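PDB 1FFV: cutm, flavoprotein of carbon monoxide dehydrogenase from Hydrogenophaga pseudoflava, which binds FAD as the flavoprotein subunit of carbon monoxide dehydrogenase and probably passes electrons from CO oxidation on to an external acceptor. Local coordinates for residues G22-D27 and H50-N55. Residues are numbered along the deposited sequence; the frame is centred on the assembly and turned at random.
With FAD (flavin-adenine dinucleotide), chain J.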
loop_
_atom_site.group_PDB
_atom_site.type_symbol
_atom_site.label_atom_id
_atom_site.label_comp_id
_atom_site.label_asym_id
_atom_site.label_seq_id
_atom_site.Cartn_x
_atom_site.Cartn_y
_atom_site.Cartn_z
ATOM N N GLY C 22 11.477 52.522 0.785
ATOM C CA GLY C 22 11.506 53.637 -0.144
ATOM C C GLY C 22 11.633 53.183 -1.585
ATOM O O GLY C 22 10.976 53.726 -2.482
ATOM N N GLN C 23 12.460 52.164 -1.797
ATOM C CA GLN C 23 12.695 51.611 -3.125
ATOM C C GLN C 23 11.499 50.846 -3.695
ATOM O O GLN C 23 11.140 51.021 -4.865
ATOM C CB GLN C 23 13.913 50.690 -3.081
ATOM C CG GLN C 23 14.203 49.954 -4.380
ATOM C CD GLN C 23 15.238 48.858 -4.199
ATOM O OE1 GLN C 23 15.138 47.801 -4.838
ATOM N NE2 GLN C 23 16.222 49.090 -3.320
ATOM N N LEU C 24 10.890 49.999 -2.863
ATOM C CA LEU C 24 9.750 49.177 -3.271
ATOM C C LEU C 24 8.400 49.886 -3.192
ATOM O O LEU C 24 7.462 49.535 -3.914
ATOM C CB LEU C 24 9.732 47.881 -2.455
ATOM C CG LEU C 24 11.018 47.055 -2.559
ATOM C CD1 LEU C 24 11.060 45.975 -1.496
ATOM C CD2 LEU C 24 11.148 46.462 -3.956
ATOM N N GLY C 25 8.296 50.873 -2.306
ATOM C CA GLY C 25 7.057 51.624 -2.170
ATOM C C GLY C 25 5.907 50.880 -1.515
ATOM O O GLY C 25 6.114 49.888 -0.819
ATOM N N SER C 26 4.690 51.356 -1.781
ATOM C CA SER C 26 3.449 50.802 -1.233
ATOM C C SER C 26 3.205 49.321 -1.514
ATOM O O SER C 26 2.328 48.707 -0.906
ATOM C CB SER C 26 2.258 51.616 -1.734
ATOM O OG SER C 26 2.275 51.654 -3.160
ATOM N N ASP C 27 3.959 48.751 -2.446
ATOM C CA ASP C 27 3.816 47.336 -2.767
ATOM C C ASP C 27 4.563 46.453 -1.772
ATOM O O ASP C 27 4.485 45.226 -1.836
ATOM C CB ASP C 27 4.291 47.059 -4.197
ATOM C CG ASP C 27 3.320 47.584 -5.246
ATOM O OD1 ASP C 27 2.095 47.649 -4.964
ATOM O OD2 ASP C 27 3.782 47.929 -6.358
ATOM N N HIS C 50 5.802 42.539 -1.954
ATOM C CA HIS C 50 7.083 42.429 -1.267
ATOM C C HIS C 50 6.919 42.419 0.250
ATOM O O HIS C 50 6.179 43.231 0.809
ATOM C CB HIS C 50 7.996 43.607 -1.637
ATOM C CG HIS C 50 8.447 43.606 -3.062
ATOM N ND1 HIS C 50 9.643 43.050 -3.461
ATOM C CD2 HIS C 50 7.868 44.103 -4.182
ATOM C CE1 HIS C 50 9.781 43.203 -4.768
ATOM N NE2 HIS C 50 8.719 43.839 -5.228
ATOM N N LEU C 51 7.601 41.488 0.909
ATOM C CA LEU C 51 7.566 41.416 2.363
ATOM C C LEU C 51 8.972 41.663 2.877
ATOM O O LEU C 51 9.924 40.988 2.476
ATOM C CB LEU C 51 7.060 40.059 2.860
ATOM C CG LEU C 51 5.556 39.803 2.765
ATOM C CD1 LEU C 51 5.209 38.520 3.508
ATOM C CD2 LEU C 51 4.799 40.984 3.357
ATOM N N ILE C 52 9.108 42.684 3.713
ATOM C CA ILE C 52 10.401 43.019 4.284
ATOM C C ILE C 52 10.430 42.507 5.710
ATOM O O ILE C 52 9.831 43.095 6.611
ATOM C CB ILE C 52 10.653 44.536 4.272
ATOM C CG1 ILE C 52 10.593 45.054 2.840
ATOM C CG2 ILE C 52 12.011 44.854 4.904
ATOM C CD1 ILE C 52 10.444 46.542 2.766
ATOM N N ASP C 53 11.116 41.389 5.890
ATOM C CA ASP C 53 11.246 40.753 7.192
ATOM C C ASP C 53 12.226 41.527 8.074
ATOM O O ASP C 53 13.403 41.690 7.733
ATOM C CB ASP C 53 11.721 39.305 7.003
ATOM C CG ASP C 53 11.611 38.467 8.266
ATOM O OD1 ASP C 53 11.466 39.018 9.380
ATOM O OD2 ASP C 53 11.673 37.232 8.136
ATOM N N ILE C 54 11.732 42.007 9.210
ATOM C CA ILE C 54 12.572 42.744 10.141
ATOM C C ILE C 54 12.950 41.927 11.388
ATOM O O ILE C 54 13.366 42.497 12.393
ATOM C CB ILE C 54 11.923 44.094 10.542
ATOM C CG1 ILE C 54 10.515 43.867 11.104
ATOM C CG2 ILE C 54 11.876 45.027 9.335
ATOM C CD1 ILE C 54 9.826 45.128 11.587
ATOM N N ASN C 55 12.853 40.596 11.301
ATOM C CA ASN C 55 13.196 39.694 12.415
ATOM C C ASN C 55 14.688 39.440 12.602
ATOM O O ASN C 55 15.086 38.816 13.588
ATOM C CB ASN C 55 12.525 38.319 12.262
ATOM C CG ASN C 55 11.076 38.313 12.688
ATOM O OD1 ASN C 55 10.188 38.460 11.846
ATOM N ND2 ASN C 55 10.824 38.127 13.981
HETATM P PA FAD J . 2.642 41.575 11.876
HETATM O O1A FAD J . 3.798 41.689 10.970
HETATM O O2A FAD J . 1.776 40.544 11.724
HETATM O O5B FAD J . 1.911 42.853 11.630
HETATM C C5B FAD J . 2.568 44.096 11.779
HETATM C C4B FAD J . 1.744 45.148 11.047
HETATM O O4B FAD J . 2.356 46.404 11.473
HETATM C C3B FAD J . 1.932 45.229 9.556
HETATM O O3B FAD J . 1.096 46.101 8.885
HETATM C C2B FAD J . 3.414 45.534 9.520
HETATM O O2B FAD J . 3.804 45.924 8.247
HETATM C C1B FAD J . 3.511 46.624 10.540
HETATM N N9A FAD J . 4.651 46.576 11.440
HETATM C C8A FAD J . 5.059 45.525 12.220
HETATM N N7A FAD J . 6.143 45.806 12.939
HETATM C C5A FAD J . 6.454 47.099 12.603
HETATM C C6A FAD J . 7.518 47.985 13.053
HETATM N N6A FAD J . 8.438 47.654 13.918
HETATM N N1A FAD J . 7.497 49.222 12.482
HETATM C C2A FAD J . 6.562 49.607 11.584
HETATM N N3A FAD J . 5.554 48.870 11.121
HETATM C C4A FAD J . 5.535 47.619 11.665
HETATM N N1 FAD J . -3.609 40.748 19.655
HETATM C C2 FAD J . -4.081 41.336 20.745
HETATM O O2 FAD J . -3.742 42.431 21.051
HETATM N N3 FAD J . -5.011 40.710 21.608
HETATM C C4 FAD J . -5.478 39.448 21.360
HETATM O O4 FAD J . -6.273 38.942 22.126
HETATM C C4X FAD J . -4.976 38.789 20.165
HETATM N N5 FAD J . -5.398 37.556 19.870
HETATM C C5X FAD J . -4.898 36.980 18.744
HETATM C C6 FAD J . -5.349 35.693 18.448
HETATM C C7 FAD J . -4.915 35.027 17.348
HETATM C C7M FAD J . -5.425 33.637 17.052
HETATM C C8 FAD J . -3.965 35.641 16.458
HETATM C C8M FAD J . -3.467 34.922 15.226
HETATM C C9 FAD J . -3.496 36.932 16.742
HETATM C C9A FAD J . -3.955 37.595 17.873
HETATM N N10 FAD J . -3.524 38.909 18.217
HETATM C C10 FAD J . -4.010 39.499 19.326
HETATM C "C1'" FAD J . -2.510 39.592 17.348
HETATM C "C2'" FAD J . -0.942 39.649 17.658
HETATM O "O2'" FAD J . -1.328 40.032 18.950
HETATM C "C3'" FAD J . -0.908 40.485 16.393
HETATM O "O3'" FAD J . -0.006 39.354 16.378
HETATM C "C4'" FAD J . 0.353 41.211 15.975
HETATM O "O4'" FAD J . -0.830 42.073 16.007
HETATM C "C5'" FAD J . 0.571 42.004 14.682
HETATM O "O5'" FAD J . 1.981 41.891 15.452
HETATM P P FAD J . 3.069 41.128 14.694
HETATM O O1P FAD J . 4.326 41.303 15.577
HETATM O O2P FAD J . 2.759 39.801 14.451
HETATM O O3P FAD J . 3.201 41.749 13.365
#
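Leu-24, in the last turn of helix 14-24, lays its two methyls against the imidazole of His-50. From the His-50 backbone outward, CB lies 3.9 Å from Leu-24 CD1, and CG and ND1 pack against both leucine methyls. CE1 comes nearest, 3.6 Å from Leu-24 CD2, and His-50 CD2 and NE2 also lie under that methyl, NE2 at 3.8 Å, so that it covers all five ring atoms. It stands over the ring centre, 12° off the ring normal, in a CH-pi contact, while CD1 reaches on to Ile-52 CD1. With chi1 at -67°, His-50 CG lies anti to the carbonyl carbon, beside the backbone N, which carries the ring to Leu-24; ND1 is hydrogen-bonded to His-9 NE2. Beyond the helix end, where Gly-25 has positive phi, the chain turns back and Asp-27 O accepts a bent hydrogen bond from His-50 N (3.0 Å, 140° at the hydrogen). Without the imidazole, as with an alanine here, Leu-24 CD2 would probably lose the face it rests on and His-9 NE2 its hydrogen-bond partner. Farther along, Ile-54 CD1 lies 3.7 Å from N6A of the FAD adenine. Helix 14-24 thus packs through Leu-24 on strand 50-53, the middle strand of a three-stranded parallel sheet, between strands 7-9 and 28-31.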